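Local coordinates for protein Cel44C (Paenibacillus polymyxa, PDB 2YIH) that hydrolyses xyloglucan and probably other beta-1,4-glucans through this family 44 glycoside hydrolase part of a larger multidomain protein, at residues 353-367 / 386-400. The protein carries 8 engineered substitutions. Sequence-based numbering, arbitrary orientation.
Sequences KLAMTSYSYGGENDI and YMANYWKLKDGVNNY. Engineered in segment 353-367: S358 (natural residue Glu). With EDO (1,2-ethanediol), chain O; EDO (1,2-ethanediol), chain J.
A chi1 of 175° places CG of Y386 anti to the backbone N and lays the ring beside K353, whose extended chain passes over one face. The pair lies at the N-terminal ends of the last two parallel strands of the TIM barrel, 353-357 and 387-390, joined by helix 367-382 in a beta-alpha-beta crossover. K353 CD sits 3.6 Å from the Y386 ring centroid, a CH-pi contact over the face, and NZ adds an off-centre cation-pi contact on its way to a salt bridge with E227, which also takes a hydrogen bond from Y386 OH. Losing the ring to an alanine here would probably leave K353 CD without the face it packs on and E227 without its hydroxyl partner.

Along the strands, M356 is gripped twice: its N donates to M387 O (2.9 Å) and its O accepts from N389 N. The chain then turns a corner at S358, an engineered residue (Glu in nature) whose OG bonds Y286 of the glycan pocket and lies 3.2 Å from W391 CB. Past the corner, W391 N donates to Y359 O (2.9 Å).

Farther on the loops are joined by one water, which takes the L393 N-H, donates to E364 OE2 (2.7 Å) and also bonds S360 OG and Y390 OH; S360 OG additionally accepts from G362 N in an ST turn. Where helix 399-409 begins, Y400 N donates to E364 O in the carbonyl plane, while the Y400 ring lies against I367, whose CA stands 3.9 Å from the ring centroid and whose CD1 meets Y400 CE1 at 3.7 Å.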
ATOM      1  N   LYS A 353       2.562  -8.856 -10.459  1.00  9.05           N
ATOM      2  CA  LYS A 353       1.433  -8.157  -9.823  1.00  9.54           C
ATOM      3  C   LYS A 353       1.834  -6.708  -9.527  1.00  8.68           C
ATOM      4  O   LYS A 353       2.983  -6.300  -9.740  1.00  8.65           O
ATOM      5  CB  LYS A 353       1.032  -8.880  -8.521  1.00 10.25           C
ATOM      6  CG  LYS A 353       0.788 -10.408  -8.726  1.00 12.62           C
ATOM      7  CD  LYS A 353       0.698 -11.158  -7.362  1.00 14.63           C
ATOM      8  CE  LYS A 353       0.661 -12.715  -7.553  1.00 15.45           C
ATOM      9  NZ  LYS A 353       0.415 -13.415  -6.204  1.00 14.76           N
ATOM     10  N   LEU A 354       0.878  -5.929  -9.069  1.00  8.31           N
ATOM     11  CA  LEU A 354       1.090  -4.500  -8.785  1.00  8.41           C
ATOM     12  C   LEU A 354       0.650  -4.183  -7.360  1.00  7.91           C
ATOM     13  O   LEU A 354      -0.453  -4.597  -6.942  1.00  7.79           O
ATOM     14  CB  LEU A 354       0.273  -3.678  -9.772  1.00  8.66           C
ATOM     15  CG  LEU A 354       0.390  -2.159  -9.689  1.00  9.26           C
ATOM     16  CD1 LEU A 354       1.842  -1.703  -9.958  1.00  9.89           C
ATOM     17  CD2 LEU A 354      -0.614  -1.554 -10.701  1.00  9.87           C
ATOM     18  N   ALA A 355       1.478  -3.441  -6.607  1.00  7.65           N
ATOM     19  CA  ALA A 355       1.123  -3.078  -5.224  1.00  7.64           C
ATOM     20  C   ALA A 355       1.472  -1.625  -4.976  1.00  7.82           C
ATOM     21  O   ALA A 355       2.508  -1.144  -5.447  1.00  8.32           O
ATOM     22  CB  ALA A 355       1.839  -3.952  -4.189  1.00  7.44           C
ATOM     23  N   MET A 356       0.620  -0.965  -4.207  1.00  7.47           N
ATOM     24  CA  MET A 356       0.845   0.411  -3.776  1.00  7.58           C
ATOM     25  C   MET A 356       1.087   0.373  -2.265  1.00  7.38           C
ATOM     26  O   MET A 356       0.138   0.419  -1.474  1.00  8.00           O
ATOM     27  CB  MET A 356      -0.372   1.282  -4.124  1.00  8.20           C
ATOM     28  CG  MET A 356      -0.144   2.734  -3.777  1.00  8.61           C
ATOM     29  SD  MET A 356      -1.546   3.757  -4.313  1.00 11.30           S
ATOM     30  CE  MET A 356      -1.371   3.728  -6.027  1.00 10.80           C
ATOM     31  N   THR A 357       2.344   0.145  -1.869  1.00  7.00           N
ATOM     32  CA  THR A 357       2.656  -0.266  -0.481  1.00  7.13           C
ATOM     33  C   THR A 357       2.814   0.862   0.518  1.00  7.41           C
ATOM     34  O   THR A 357       3.055   0.614   1.705  1.00  7.05           O
ATOM     35  CB  THR A 357       3.951  -1.112  -0.424  1.00  6.96           C
ATOM     36  OG1 THR A 357       5.033  -0.365  -0.995  1.00  7.10           O
ATOM     37  CG2 THR A 357       3.739  -2.424  -1.235  1.00  7.29           C
ATOM     38  N   SER A 358       2.717   2.093   0.050  1.00  8.24           N
ATOM     39  CA  SER A 358       2.686   3.232   0.968  1.00  7.94           C
ATOM     40  C   SER A 358       2.012   4.383   0.241  1.00  7.65           C
ATOM     41  O   SER A 358       2.451   4.801  -0.861  1.00  7.34           O
ATOM     42  CB  SER A 358       4.132   3.567   1.402  1.00  8.30           C
ATOM     43  OG  SER A 358       4.185   4.311   2.632  1.00  9.69           O
ATOM     44  N   TYR A 359       0.940   4.904   0.834  1.00  7.31           N
ATOM     45  CA  TYR A 359       0.191   6.007   0.213  1.00  7.65           C
ATOM     46  C   TYR A 359      -0.695   6.670   1.251  1.00  7.99           C
ATOM     47  O   TYR A 359      -1.057   6.057   2.255  1.00  8.71           O
ATOM     48  CB  TYR A 359      -0.661   5.490  -0.968  1.00  7.46           C
ATOM     49  CG  TYR A 359      -1.914   4.691  -0.575  1.00  7.11           C
ATOM     50  CD1 TYR A 359      -1.836   3.326  -0.260  1.00  7.23           C
ATOM     51  CD2 TYR A 359      -3.160   5.317  -0.533  1.00  6.93           C
ATOM     52  CE1 TYR A 359      -2.981   2.613   0.118  1.00  6.89           C
ATOM     53  CE2 TYR A 359      -4.299   4.617  -0.192  1.00  7.17           C
ATOM     54  CZ  TYR A 359      -4.210   3.277   0.125  1.00  7.01           C
ATOM     55  OH  TYR A 359      -5.366   2.577   0.416  1.00  7.62           O
ATOM     56  N   SER A 360      -1.152   7.874   0.943  1.00  8.23           N
ATOM     57  CA  SER A 360      -2.118   8.581   1.795  1.00  8.44           C
ATOM     58  C   SER A 360      -2.642   9.751   0.994  1.00  8.49           C
ATOM     59  O   SER A 360      -1.885  10.354   0.222  1.00  9.29           O
ATOM     60  CB  SER A 360      -1.426   9.145   3.053  1.00  8.99           C
ATOM     61  OG  SER A 360      -2.328  10.018   3.730  1.00  8.98           O
ATOM     62  N   TYR A 361      -3.899  10.109   1.238  1.00  8.61           N
ATOM     63  CA  TYR A 361      -4.521  11.277   0.627  1.00  8.59           C
ATOM     64  C   TYR A 361      -4.646  12.438   1.627  1.00  8.72           C
ATOM     65  O   TYR A 361      -5.288  13.453   1.334  1.00  8.83           O
ATOM     66  CB  TYR A 361      -5.883  10.886   0.008  1.00  8.91           C
ATOM     67  CG  TYR A 361      -5.685  10.187  -1.304  1.00  8.93           C
ATOM     68  CD1 TYR A 361      -5.121   8.895  -1.352  1.00  8.99           C
ATOM     69  CD2 TYR A 361      -5.951  10.840  -2.502  1.00  8.79           C
ATOM     70  CE1 TYR A 361      -4.798   8.274  -2.564  1.00  8.77           C
ATOM     71  CE2 TYR A 361      -5.658  10.217  -3.746  1.00  9.00           C
ATOM     72  CZ  TYR A 361      -5.077   8.937  -3.753  1.00  8.84           C
ATOM     73  OH  TYR A 361      -4.763   8.333  -4.944  1.00  8.87           O
ATOM     74  N   GLY A 362      -4.032  12.287   2.801  1.00  8.58           N
ATOM     75  CA  GLY A 362      -4.079  13.350   3.811  1.00  8.53           C
ATOM     76  C   GLY A 362      -5.505  13.565   4.359  1.00  8.81           C
ATOM     77  O   GLY A 362      -6.391  12.724   4.178  1.00  8.46           O
ATOM     78  N   GLY A 363      -5.714  14.667   5.069  1.00  8.87           N
ATOM     79  CA  GLY A 363      -7.037  14.918   5.674  1.00  8.88           C
ATOM     80  C   GLY A 363      -7.472  13.797   6.609  1.00  8.89           C
ATOM     81  O   GLY A 363      -8.653  13.398   6.621  1.00  9.06           O
ATOM     82  N   GLU A 364      -6.535  13.342   7.445  1.00  9.05           N
ATOM     83  CA  GLU A 364      -6.701  12.108   8.224  1.00  9.30           C
ATOM     84  C   GLU A 364      -7.864  12.197   9.190  1.00  8.94           C
ATOM     85  O   GLU A 364      -8.465  11.195   9.527  1.00  9.16           O
ATOM     86  CB  GLU A 364      -5.412  11.807   9.013  1.00  9.47           C
ATOM     87  CG  GLU A 364      -4.222  11.525   8.104  1.00  9.83           C
ATOM     88  CD  GLU A 364      -3.466  12.775   7.623  1.00 10.15           C
ATOM     89  OE1 GLU A 364      -3.877  13.926   7.887  1.00 10.75           O
ATOM     90  OE2 GLU A 364      -2.457  12.587   6.933  1.00 10.18           O
ATOM     91  N   ASN A 365      -8.093  13.402   9.724  1.00  9.14           N
ATOM     92  CA  ASN A 365      -9.153  13.622  10.685  1.00  9.39           C
ATOM     93  C   ASN A 365     -10.179  14.597  10.111  1.00  9.86           C
ATOM     94  O   ASN A 365     -10.837  15.353  10.851  1.00  9.87           O
ATOM     95  CB  ASN A 365      -8.548  14.126  11.996  1.00 10.54           C
ATOM     96  CG  ASN A 365      -7.789  13.054  12.700  1.00 11.00           C
ATOM     97  OD1 ASN A 365      -6.552  13.123  12.830  1.00 14.07           O
ATOM     98  ND2 ASN A 365      -8.484  12.027  13.094  1.00  9.77           N
ATOM     99  N   ASP A 366     -10.352  14.541   8.791  1.00  9.66           N
ATOM    100  CA  ASP A 366     -11.371  15.374   8.115  1.00  9.82           C
ATOM    101  C   ASP A 366     -12.239  14.525   7.200  1.00  9.79           C
ATOM    102  O   ASP A 366     -11.770  13.549   6.619  1.00  9.76           O
ATOM    103  CB  ASP A 366     -10.701  16.440   7.252  1.00 10.44           C
ATOM    104  CG  ASP A 366     -11.711  17.477   6.736  1.00 11.43           C
ATOM    105  OD1 ASP A 366     -12.218  18.269   7.576  1.00 11.92           O
ATOM    106  OD2 ASP A 366     -12.039  17.482   5.523  1.00 11.10           O
ATOM    107  N   ILE A 367     -13.520  14.871   7.098  1.00  9.19           N
ATOM    108  CA  ILE A 367     -14.403  14.115   6.226  1.00  9.25           C
ATOM    109  C   ILE A 367     -13.834  14.018   4.804  1.00  9.09           C
ATOM    110  O   ILE A 367     -14.026  12.992   4.148  1.00  9.71           O
ATOM    111  CB  ILE A 367     -15.842  14.743   6.210  1.00  9.24           C
ATOM    112  CG1 ILE A 367     -16.859  13.902   5.408  1.00  9.35           C
ATOM    113  CG2 ILE A 367     -15.793  16.185   5.710  1.00  9.77           C
ATOM    114  CD1 ILE A 367     -16.989  12.447   5.860  1.00  9.40           C
ATOM    115  N   TYR A 386      -3.033  -5.687  -6.516  1.00  7.66           N
ATOM    116  CA  TYR A 386      -2.931  -6.846  -5.649  1.00  7.52           C
ATOM    117  C   TYR A 386      -2.912  -6.489  -4.156  1.00  7.67           C
ATOM    118  O   TYR A 386      -3.490  -7.196  -3.332  1.00  7.92           O
ATOM    119  CB  TYR A 386      -1.633  -7.587  -6.008  1.00  7.37           C
ATOM    120  CG  TYR A 386      -1.283  -8.775  -5.138  1.00  7.32           C
ATOM    121  CD1 TYR A 386      -2.146  -9.864  -5.032  1.00  7.61           C
ATOM    122  CD2 TYR A 386      -0.029  -8.873  -4.540  1.00  7.36           C
ATOM    123  CE1 TYR A 386      -1.819 -10.988  -4.260  1.00  7.46           C
ATOM    124  CE2 TYR A 386       0.333  -9.992  -3.782  1.00  7.47           C
ATOM    125  CZ  TYR A 386      -0.548 -11.064  -3.672  1.00  7.53           C
ATOM    126  OH  TYR A 386      -0.174 -12.176  -2.935  1.00  8.17           O
ATOM    127  N   MET A 387      -2.227  -5.414  -3.804  1.00  7.78           N
ATOM    128  CA  MET A 387      -1.998  -5.114  -2.393  1.00  7.65           C
ATOM    129  C   MET A 387      -1.807  -3.610  -2.266  1.00  7.78           C
ATOM    130  O   MET A 387      -1.226  -2.956  -3.172  1.00  8.28           O
ATOM    131  CB  MET A 387      -0.778  -5.879  -1.851  1.00  7.84           C
ATOM    132  CG  MET A 387      -0.477  -5.626  -0.360  1.00  8.11           C
ATOM    133  SD  MET A 387       0.866  -6.743   0.140  1.00  9.88           S
ATOM    134  CE  MET A 387       0.096  -8.356   0.039  1.00  9.27           C
ATOM    135  N   ALA A 388      -2.317  -3.036  -1.170  1.00  7.73           N
ATOM    136  CA  ALA A 388      -2.146  -1.593  -0.958  1.00  7.59           C
ATOM    137  C   ALA A 388      -2.103  -1.354   0.528  1.00  7.73           C
ATOM    138  O   ALA A 388      -2.904  -1.926   1.254  1.00  7.61           O
ATOM    139  CB  ALA A 388      -3.319  -0.769  -1.578  1.00  7.80           C
ATOM    140  N   ASN A 389      -1.200  -0.475   0.965  1.00  7.61           N
ATOM    141  CA  ASN A 389      -0.933  -0.273   2.406  1.00  7.51           C
ATOM    142  C   ASN A 389      -0.883   1.237   2.717  1.00  7.69           C
ATOM    143  O   ASN A 389       0.003   1.961   2.258  1.00  7.18           O
ATOM    144  CB  ASN A 389       0.401  -0.962   2.824  1.00  7.89           C
ATOM    145  CG  ASN A 389       0.416  -2.433   2.505  1.00  8.29           C
ATOM    146  OD1 ASN A 389       0.125  -3.309   3.380  1.00  9.66           O
ATOM    147  ND2 ASN A 389       0.733  -2.746   1.273  1.00  7.74           N
ATOM    148  N   TYR A 390      -1.911   1.713   3.405  1.00  7.52           N
ATOM    149  CA  TYR A 390      -1.946   3.104   3.878  1.00  7.90           C
ATOM    150  C   TYR A 390      -0.709   3.416   4.749  1.00  8.16           C
ATOM    151  O   TYR A 390      -0.177   2.530   5.446  1.00  7.61           O
ATOM    152  CB  TYR A 390      -3.213   3.269   4.712  1.00  7.98           C
ATOM    153  CG  TYR A 390      -3.328   4.579   5.399  1.00  7.49           C
ATOM    154  CD1 TYR A 390      -3.566   5.735   4.674  1.00  7.85           C
ATOM    155  CD2 TYR A 390      -3.145   4.671   6.788  1.00  7.72           C
ATOM    156  CE1 TYR A 390      -3.665   6.971   5.307  1.00  7.79           C
ATOM    157  CE2 TYR A 390      -3.296   5.902   7.455  1.00  7.77           C
ATOM    158  CZ  TYR A 390      -3.509   7.047   6.680  1.00  7.98           C
ATOM    159  OH  TYR A 390      -3.632   8.270   7.286  1.00  8.72           O
ATOM    160  N   TRP A 391      -0.225   4.651   4.633  1.00  8.57           N
ATOM    161  CA  TRP A 391       0.847   5.135   5.521  1.00  9.36           C
ATOM    162  C   TRP A 391       0.347   6.354   6.324  1.00  9.30           C
ATOM    163  O   TRP A 391      -0.153   7.318   5.756  1.00  8.64           O
ATOM    164  CB  TRP A 391       2.071   5.531   4.670  1.00  9.70           C
ATOM    165  CG  TRP A 391       3.159   6.050   5.526  1.00 10.12           C
ATOM    166  CD1 TRP A 391       3.327   7.353   5.944  1.00 11.30           C
ATOM    167  CD2 TRP A 391       4.219   5.293   6.109  1.00 10.43           C
ATOM    168  NE1 TRP A 391       4.434   7.435   6.774  1.00 11.14           N
ATOM    169  CE2 TRP A 391       4.995   6.185   6.895  1.00 11.20           C
ATOM    170  CE3 TRP A 391       4.584   3.948   6.058  1.00 10.26           C
ATOM    171  CZ2 TRP A 391       6.140   5.762   7.603  1.00 11.17           C
ATOM    172  CZ3 TRP A 391       5.728   3.523   6.770  1.00 11.15           C
ATOM    173  CH2 TRP A 391       6.458   4.422   7.558  1.00 11.06           C
ATOM    174  N   LYS A 392       0.533   6.337   7.644  1.00  9.27           N
ATOM    175  CA  LYS A 392       0.144   7.486   8.467  1.00  9.82           C
ATOM    176  C   LYS A 392       1.128   8.674   8.310  1.00 10.35           C
ATOM    177  O   LYS A 392       2.237   8.641   8.871  1.00 10.43           O
ATOM    178  CB  LYS A 392       0.123   7.077   9.940  1.00  9.83           C
ATOM    179  CG  LYS A 392      -0.902   5.994  10.313  1.00 10.12           C
ATOM    180  CD  LYS A 392      -0.781   5.705  11.839  1.00 11.07           C
ATOM    181  CE  LYS A 392      -1.453   6.811  12.672  1.00 10.99           C
ATOM    182  NZ  LYS A 392      -1.366   6.492  14.170  1.00 10.38           N
ATOM    183  N   LEU A 393       0.681   9.728   7.625  1.00 10.72           N
ATOM    184  CA  LEU A 393       1.460  10.965   7.531  1.00 11.54           C
ATOM    185  C   LEU A 393       1.277  11.826   8.780  1.00 12.74           C
ATOM    186  O   LEU A 393       2.090  12.725   9.036  1.00 13.73           O
ATOM    187  CB  LEU A 393       1.068  11.771   6.293  1.00 11.78           C
ATOM    188  CG  LEU A 393       1.363  11.066   4.969  1.00 12.09           C
ATOM    189  CD1 LEU A 393       0.745  11.893   3.824  1.00 11.89           C
ATOM    190  CD2 LEU A 393       2.861  10.835   4.753  1.00 12.38           C
ATOM    191  N   LYS A 394       0.222  11.549   9.545  1.00 12.59           N
ATOM    192  CA  LYS A 394      -0.035  12.266  10.801  1.00 13.20           C
ATOM    193  C   LYS A 394      -0.083  11.250  11.912  1.00 13.46           C
ATOM    194  O   LYS A 394      -0.728  10.201  11.782  1.00 12.19           O
ATOM    195  CB  LYS A 394      -1.384  13.000  10.755  1.00 14.11           C
ATOM    196  CG  LYS A 394      -1.468  14.134  11.737  0.30 13.68           C
ATOM    197  CD  LYS A 394      -2.831  14.207  12.376  0.30 13.87           C
ATOM    198  CE  LYS A 394      -2.751  15.020  13.645  0.30 13.55           C
ATOM    199  NZ  LYS A 394      -1.554  14.635  14.434  0.30 13.65           N
ATOM    200  N   ASP A 395       0.609  11.537  13.014  1.00 13.91           N
ATOM    201  CA  ASP A 395       0.605  10.606  14.135  1.00 14.99           C
ATOM    202  C   ASP A 395      -0.693  10.692  14.948  1.00 13.53           C
ATOM    203  O   ASP A 395      -1.515  11.592  14.734  1.00 13.05           O
ATOM    204  CB  ASP A 395       1.829  10.833  15.033  1.00 17.57           C
ATOM    205  CG  ASP A 395       3.142  10.450  14.335  1.00 21.33           C
ATOM    206  OD1 ASP A 395       3.144   9.449  13.597  1.00 24.97           O
ATOM    207  OD2 ASP A 395       4.178  11.102  14.587  1.00 24.20           O
ATOM    208  N   GLY A 396      -0.872   9.739  15.851  1.00 12.73           N
ATOM    209  CA  GLY A 396      -2.092   9.664  16.691  1.00 12.61           C
ATOM    210  C   GLY A 396      -3.260   9.154  15.874  1.00 11.71           C
ATOM    211  O   GLY A 396      -3.055   8.507  14.843  1.00 11.60           O
ATOM    212  N   VAL A 397      -4.491   9.429  16.310  1.00 11.32           N
ATOM    213  CA  VAL A 397      -5.643   8.860  15.567  1.00 11.52           C
ATOM    214  C   VAL A 397      -5.723   9.433  14.148  1.00 10.70           C
ATOM    215  O   VAL A 397      -5.296  10.553  13.890  1.00 10.73           O
ATOM    216  CB  VAL A 397      -6.986   9.053  16.301  1.00 12.72           C
ATOM    217  CG1 VAL A 397      -6.951   8.342  17.661  1.00 14.91           C
ATOM    218  CG2 VAL A 397      -7.326  10.521  16.445  1.00 13.19           C
ATOM    219  N   ASN A 398      -6.217   8.617  13.229  1.00  9.56           N
ATOM    220  CA  ASN A 398      -6.536   9.077  11.871  1.00  9.46           C
ATOM    221  C   ASN A 398      -7.992   8.640  11.663  1.00  9.17           C
ATOM    222  O   ASN A 398      -8.288   7.704  10.926  1.00  9.27           O
ATOM    223  CB  ASN A 398      -5.645   8.385  10.828  1.00  9.65           C
ATOM    224  CG  ASN A 398      -4.167   8.874  10.837  1.00  9.83           C
ATOM    225  OD1 ASN A 398      -3.698   9.670  11.725  1.00 10.51           O
ATOM    226  ND2 ASN A 398      -3.408   8.357   9.888  1.00  8.58           N
ATOM    227  N   ASN A 399      -8.889   9.388  12.278  1.00  9.06           N
ATOM    228  CA  ASN A 399     -10.255   8.905  12.498  1.00  8.99           C
ATOM    229  C   ASN A 399     -11.003   8.663  11.204  1.00  8.54           C
ATOM    230  O   ASN A 399     -11.773   7.724  11.122  1.00  8.53           O
ATOM    231  CB  ASN A 399     -11.053   9.888  13.357  1.00  9.52           C
ATOM    232  CG  ASN A 399     -10.599   9.884  14.801  1.00 10.16           C
ATOM    233  OD1 ASN A 399     -10.376   8.816  15.406  1.00 11.13           O
ATOM    234  ND2 ASN A 399     -10.381  11.075  15.336  1.00 10.50           N
ATOM    235  N   TYR A 400     -10.815   9.543  10.219  1.00  8.27           N
ATOM    236  CA  TYR A 400     -11.592   9.408   8.973  1.00  8.12           C
ATOM    237  C   TYR A 400     -10.978   8.408   7.993  1.00  8.48           C
ATOM    238  O   TYR A 400     -11.702   7.796   7.177  1.00  8.28           O
ATOM    239  CB  TYR A 400     -11.887  10.773   8.350  1.00  8.18           C
ATOM    240  CG  TYR A 400     -13.133  11.435   8.923  1.00  8.12           C
ATOM    241  CD1 TYR A 400     -14.403  10.954   8.615  1.00  8.15           C
ATOM    242  CD2 TYR A 400     -13.021  12.495   9.845  1.00  7.97           C
ATOM    243  CE1 TYR A 400     -15.555  11.556   9.119  1.00  8.25           C
ATOM    244  CE2 TYR A 400     -14.162  13.113  10.355  1.00  8.13           C
ATOM    245  CZ  TYR A 400     -15.409  12.608  10.038  1.00  8.45           C
ATOM    246  OH  TYR A 400     -16.547  13.210  10.549  1.00  8.95           O
TER
HETATM  247  C1  EDO O1532       0.688   6.627  18.339  0.50 21.86           C
HETATM  248  O1  EDO O1532      -0.182   7.469  19.097  0.50 21.38           O
HETATM  249  C2  EDO O1532       0.266   6.684  16.879  0.50 21.57           C
HETATM  250  O2  EDO O1532       1.018   7.714  16.229  0.50 21.52           O
HETATM  251  C1  EDO J1527     -15.800  20.042   5.530  1.00 34.27           C
HETATM  252  O1  EDO J1527     -16.025  21.432   5.754  1.00 38.92           O
HETATM  253  C2  EDO J1527     -15.166  19.483   6.789  1.00 34.25           C
HETATM  254  O2  EDO J1527     -13.936  20.168   7.032  1.00 30.41           O
HETATM  255  O   HOH W   1      -1.805  10.075   6.293  1.00  8.93           O